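Local coordinates for molybdopterin biosynthesis protein (Mycobacterium abscessus, PDB 3TCR), which probably takes part in building the pyranopterin-dithiolate (molybdopterin) part of the molybdenum cofactor, as a trimeric protein with a probable molybdopterin-binding domain, at residues Asn93-Ala98 and Gln125-Arg130; Glu137-Ser142 and Val167-Ser172. All coordinates share one frame; numbering follows the deposited sequence. Where two conformers were deposited one is given.

Contact 1: Asn93-Ala98 and Gln125-Arg130; sequences NAVNTA and QPLLDR
Where the turn that follows helix 120-124 meets helix 88-100 in the probable molybdopterin-binding domain, the side chain of Leu127 bridges to the helix and ends on Val95 and Asn96. Leu127 CD1 packs on Val95 CG1 at 3.7 Å, and it also lies 3.8 Å from Asn96 OD1. The rotation of Val95 (chi1 172°) places CG1, rather than CG2, against that methyl. Leu127 CD2 sits against the amide end of Asn96, 3.6 Å from OD1 and 3.8 Å from ND2 of that residue, a van der Waals contact with a polar group. Gln92, one helical turn back from Asn96, also touches Leu127. Helix 88-100 also packs on strands 44-51 and 76-84 of the mixed sheet through Ala94, which touches Val49, Val82 and Val84. Leu127 itself lies in the connection between helix 120-124 and strand 130-131. Residues 125-127 form a short 3-10 turn, with Leu128 N bonded to Gln125 O at 3.1 Å. Beyond it, Asp129 and Arg130 both face Ile160 in a classic beta bulge.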
loop_
_atom_site.group_PDB
_atom_site.type_symbol
_atom_site.label_atom_id
_atom_site.label_comp_id
_atom_site.label_asym_id
_atom_site.label_seq_id
_atom_site.Cartn_x
_atom_site.Cartn_y
_atom_site.Cartn_z
ATOM N N ASN A 93 -19.133 -15.186 -7.415
ATOM C CA ASN A 93 -20.028 -16.248 -6.999
ATOM C C ASN A 93 -19.296 -17.253 -6.104
ATOM O O ASN A 93 -19.845 -17.706 -5.092
ATOM C CB ASN A 93 -20.642 -17.005 -8.189
ATOM C CG ASN A 93 -21.770 -16.231 -8.861
ATOM O OD1 ASN A 93 -22.402 -15.378 -8.237
ATOM N ND2 ASN A 93 -22.037 -16.530 -10.133
ATOM N N ALA A 94 -18.092 -17.620 -6.522
ATOM C CA ALA A 94 -17.288 -18.596 -5.795
ATOM C C ALA A 94 -16.968 -18.057 -4.387
ATOM O O ALA A 94 -17.178 -18.744 -3.391
ATOM C CB ALA A 94 -15.995 -18.935 -6.581
ATOM N N VAL A 95 -16.466 -16.827 -4.305
ATOM C CA VAL A 95 -16.140 -16.262 -2.988
ATOM C C VAL A 95 -17.402 -16.085 -2.111
ATOM O O VAL A 95 -17.410 -16.448 -0.928
ATOM C CB VAL A 95 -15.390 -14.943 -3.137
ATOM C CG1 VAL A 95 -15.231 -14.250 -1.777
ATOM C CG2 VAL A 95 -14.035 -15.183 -3.819
ATOM N N ASN A 96 -18.461 -15.519 -2.685
ATOM C CA ASN A 96 -19.704 -15.253 -1.934
ATOM C C ASN A 96 -20.283 -16.573 -1.430
ATOM O O ASN A 96 -20.882 -16.608 -0.360
ATOM C CB ASN A 96 -20.767 -14.506 -2.781
ATOM C CG ASN A 96 -20.469 -13.025 -2.932
ATOM O OD1 ASN A 96 -19.836 -12.452 -2.083
ATOM N ND2 ASN A 96 -20.892 -12.420 -4.039
ATOM N N THR A 97 -20.079 -17.660 -2.172
ATOM C CA THR A 97 -20.564 -18.950 -1.718
ATOM C C THR A 97 -19.802 -19.416 -0.463
ATOM O O THR A 97 -20.403 -19.932 0.495
ATOM C CB THR A 97 -20.565 -19.988 -2.859
ATOM O OG1 THR A 97 -21.483 -19.540 -3.861
ATOM C CG2 THR A 97 -21.087 -21.381 -2.366
ATOM N N ALA A 98 -18.499 -19.187 -0.437
ATOM C CA ALA A 98 -17.713 -19.511 0.737
ATOM C C ALA A 98 -18.161 -18.623 1.913
ATOM O O ALA A 98 -18.319 -19.105 3.016
ATOM C CB ALA A 98 -16.247 -19.311 0.470
ATOM N N GLN A 125 -12.259 -6.976 -4.320
ATOM C CA GLN A 125 -12.341 -5.697 -3.597
ATOM C C GLN A 125 -13.778 -5.273 -3.220
ATOM O O GLN A 125 -14.020 -4.931 -2.051
ATOM C CB GLN A 125 -11.630 -4.576 -4.377
ATOM C CG GLN A 125 -11.555 -3.209 -3.656
ATOM C CD GLN A 125 -10.616 -3.227 -2.456
ATOM O OE1 GLN A 125 -9.619 -3.964 -2.453
ATOM N NE2 GLN A 125 -10.940 -2.435 -1.416
ATOM N N PRO A 126 -14.741 -5.337 -4.161
ATOM C CA PRO A 126 -16.106 -4.887 -3.765
ATOM C C PRO A 126 -16.813 -5.752 -2.739
ATOM O O PRO A 126 -17.835 -5.325 -2.171
ATOM C CB PRO A 126 -16.910 -4.876 -5.090
ATOM C CG PRO A 126 -15.879 -5.011 -6.189
ATOM C CD PRO A 126 -14.632 -5.636 -5.589
ATOM N N LEU A 127 -16.313 -6.951 -2.507
ATOM C CA LEU A 127 -16.903 -7.861 -1.507
ATOM C C LEU A 127 -16.359 -7.634 -0.098
ATOM O O LEU A 127 -16.848 -8.244 0.871
ATOM C CB LEU A 127 -16.617 -9.326 -1.893
ATOM C CG LEU A 127 -16.948 -9.751 -3.325
ATOM C CD1 LEU A 127 -16.568 -11.215 -3.484
ATOM C CD2 LEU A 127 -18.430 -9.495 -3.595
ATOM N N LEU A 128 -15.301 -6.832 0.011
ATOM C CA LEU A 128 -14.603 -6.694 1.290
ATOM C C LEU A 128 -15.319 -5.692 2.187
ATOM O O LEU A 128 -15.561 -4.586 1.751
ATOM C CB LEU A 128 -13.156 -6.262 1.049
ATOM C CG LEU A 128 -12.283 -7.238 0.240
ATOM C CD1 LEU A 128 -10.833 -6.745 0.091
ATOM C CD2 LEU A 128 -12.314 -8.642 0.838
ATOM N N ASP A 129 -15.671 -6.070 3.408
ATOM C CA ASP A 129 -16.220 -5.113 4.376
ATOM C C ASP A 129 -15.105 -4.246 4.949
ATOM O O ASP A 129 -15.352 -3.101 5.366
ATOM C CB ASP A 129 -16.918 -5.837 5.544
ATOM C CG ASP A 129 -18.072 -6.678 5.087
ATOM O OD1 ASP A 129 -19.013 -6.147 4.471
ATOM O OD2 ASP A 129 -18.024 -7.885 5.321
ATOM N N ARG A 130 -13.914 -4.839 5.074
ATOM C CA ARG A 130 -12.713 -4.073 5.406
ATOM C C ARG A 130 -11.468 -4.728 4.801
ATOM O O ARG A 130 -11.292 -5.928 4.835
ATOM C CB ARG A 130 -12.560 -3.808 6.930
ATOM C CG ARG A 130 -12.289 -4.988 7.841
ATOM C CD ARG A 130 -12.409 -4.578 9.331
ATOM N NE ARG A 130 -13.172 -3.322 9.475
ATOM C CZ ARG A 130 -13.487 -2.712 10.617
ATOM N NH1 ARG A 130 -13.164 -3.259 11.775
ATOM N NH2 ARG A 130 -14.145 -1.570 10.598
#

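Contact 2: Glu137-Ser142 and Val167-Ser172; sequences EAIRSS and VNIAGS
Ile139, Val167 and Ile169 make this buried apolar contact between helix 137-142 and the end of strand 164-169. Ile139 contributes the largest share of the surface, and its touching atom is the terminal methyl CD1. With CG1 anti to the carbonyl carbon (chi1 -70°) and chi2 at 168°, the side chain extends from the helix to the strand. There CD1 meets Val167 CG1 at 3.6 Å, a methyl-to-methyl approach, and lies more loosely against Ile169 CG2 at 4.2 Å. Two strand residues in alternate positions thus receive one methyl, while the side chain of Asn168 between them serves other partners: ND2 bonds to the hydroxyls of Thr108 and Thr124, and OD1 accepts from Val157 N. Leu183 of helix 173-196 also packs on Val167. On the helix, Arg140 turns to a subunit interface, its NE forming a salt bridge with Glu137 OE1 of the third subunit. The axes of 137-142 and 167-169 approach to 10.1 Å and run nearly parallel, at 19°. Past the strand, Ser172 OG caps Ala175 N at the start of helix 173-196. A helix laid almost along a strand and joined to it by aliphatic side chains is the layered packing of an alpha/beta fold.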
loop_
_atom_site.group_PDB
_atom_site.type_symbol
_atom_site.label_atom_id
_atom_site.label_comp_id
_atom_site.label_asym_id
_atom_site.label_seq_id
_atom_site.Cartn_x
_atom_site.Cartn_y
_atom_site.Cartn_z
ATOM N N GLU A 137 0.364 -6.301 1.125
ATOM C CA GLU A 137 1.697 -5.676 1.133
ATOM C C GLU A 137 2.813 -6.638 1.561
ATOM O O GLU A 137 3.887 -6.681 0.934
ATOM C CB GLU A 137 1.738 -4.446 2.068
ATOM C CG GLU A 137 0.869 -3.262 1.666
ATOM C CD GLU A 137 0.751 -2.167 2.744
ATOM O OE1 GLU A 137 1.393 -2.262 3.832
ATOM O OE2 GLU A 137 0.018 -1.184 2.477
ATOM N N ALA A 138 2.582 -7.374 2.629
ATOM C CA ALA A 138 3.556 -8.383 3.075
ATOM C C ALA A 138 3.782 -9.490 1.997
ATOM O O ALA A 138 4.905 -9.960 1.821
ATOM C CB ALA A 138 3.121 -9.016 4.410
ATOM N N ILE A 139 2.723 -9.895 1.292
ATOM C CA ILE A 139 2.840 -10.909 0.241
ATOM C C ILE A 139 3.685 -10.364 -0.905
ATOM O O ILE A 139 4.591 -11.059 -1.409
ATOM C CB ILE A 139 1.465 -11.395 -0.254
ATOM C CG1 ILE A 139 0.746 -12.235 0.826
ATOM C CG2 ILE A 139 1.578 -12.251 -1.517
ATOM C CD1 ILE A 139 -0.730 -12.506 0.531
ATOM N N ARG A 140 3.417 -9.120 -1.309
ATOM C CA ARG A 140 4.208 -8.489 -2.393
ATOM C C ARG A 140 5.666 -8.320 -1.980
ATOM O O ARG A 140 6.591 -8.616 -2.742
ATOM C CB ARG A 140 3.636 -7.120 -2.800
ATOM C CG ARG A 140 2.429 -7.233 -3.730
ATOM C CD ARG A 140 2.002 -5.913 -4.265
ATOM N NE ARG A 140 1.246 -5.129 -3.294
ATOM C CZ ARG A 140 -0.083 -5.174 -3.159
ATOM N NH1 ARG A 140 -0.672 -4.384 -2.270
ATOM N NH2 ARG A 140 -0.839 -6.026 -3.885
ATOM N N SER A 141 5.856 -7.812 -0.782
ATOM C CA SER A 141 7.186 -7.529 -0.277
ATOM C C SER A 141 8.026 -8.792 -0.145
ATOM O O SER A 141 9.157 -8.827 -0.578
ATOM C CB SER A 141 7.058 -6.888 1.108
ATOM O OG SER A 141 8.337 -6.662 1.590
ATOM N N SER A 142 7.468 -9.833 0.451
ATOM C CA SER A 142 8.193 -11.114 0.547
ATOM C C SER A 142 8.469 -11.724 -0.834
ATOM O O SER A 142 9.553 -12.275 -1.057
ATOM C CB SER A 142 7.428 -12.136 1.399
ATOM O OG SER A 142 8.022 -13.430 1.302
ATOM N N VAL A 167 -8.036 -13.734 0.588
ATOM C CA VAL A 167 -6.709 -13.317 0.145
ATOM C C VAL A 167 -6.405 -13.810 -1.285
ATOM O O VAL A 167 -6.488 -15.022 -1.580
ATOM C CB VAL A 167 -5.620 -13.851 1.116
ATOM C CG1 VAL A 167 -4.227 -13.305 0.757
ATOM C CG2 VAL A 167 -6.005 -13.541 2.592
ATOM N N ASN A 168 -6.084 -12.873 -2.173
ATOM C CA ASN A 168 -5.624 -13.195 -3.527
ATOM C C ASN A 168 -4.115 -13.475 -3.583
ATOM O O ASN A 168 -3.299 -12.634 -3.130
ATOM C CB ASN A 168 -5.822 -11.995 -4.463
ATOM C CG ASN A 168 -7.256 -11.502 -4.569
ATOM O OD1 ASN A 168 -7.457 -10.281 -4.767
ATOM N ND2 ASN A 168 -8.245 -12.414 -4.540
ATOM N N ILE A 169 -3.723 -14.605 -4.160
ATOM C CA ILE A 169 -2.311 -14.780 -4.536
ATOM C C ILE A 169 -2.135 -15.101 -6.027
ATOM O O ILE A 169 -3.071 -15.579 -6.679
ATOM C CB ILE A 169 -1.582 -15.779 -3.619
ATOM C CG1 ILE A 169 -1.972 -17.198 -3.868
ATOM C CG2 ILE A 169 -1.917 -15.536 -2.135
ATOM C CD1 ILE A 169 -1.582 -18.042 -2.635
ATOM N N ALA A 170 -0.949 -14.808 -6.551
ATOM C CA ALA A 170 -0.620 -15.077 -7.958
ATOM C C ALA A 170 -0.610 -16.552 -8.208
ATOM O O ALA A 170 -0.491 -17.365 -7.280
ATOM C CB ALA A 170 0.714 -14.457 -8.383
ATOM N N GLY A 171 -0.755 -16.896 -9.485
ATOM C CA GLY A 171 -1.015 -18.268 -9.904
ATOM C C GLY A 171 0.112 -19.303 -9.935
ATOM O O GLY A 171 -0.177 -20.522 -9.966
ATOM N N SER A 172 1.370 -18.885 -9.965
ATOM C CA SER A 172 2.469 -19.858 -10.124
ATOM C C SER A 172 2.768 -20.642 -8.847
ATOM O O SER A 172 2.411 -20.221 -7.735
ATOM C CB SER A 172 3.731 -19.131 -10.550
ATOM O OG SER A 172 4.155 -18.314 -9.485
#

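How the contacts relate
From the N terminus, the chain first reaches contact 1 in helix 88-100, runs through strand 105-109 and helix 120-124, and closes that loop at 125-130. Contact 2 then opens on helix 133-145 and closes at 167-172, after helix 149-152 and the antiparallel strands 158-161 and 164-169. The two loops follow in series, neither nested nor crossed, both within the probable molybdopterin-binding domain. Contact 1 ties a helix flanking the parallel strands to the approach to edge strand 130-131; contact 2 ties the next long helix to strand 164-169. Their centres lie about 18 Å apart, on opposite sides of the chain's centre, and their nearest atoms about 6 Å apart, without touching.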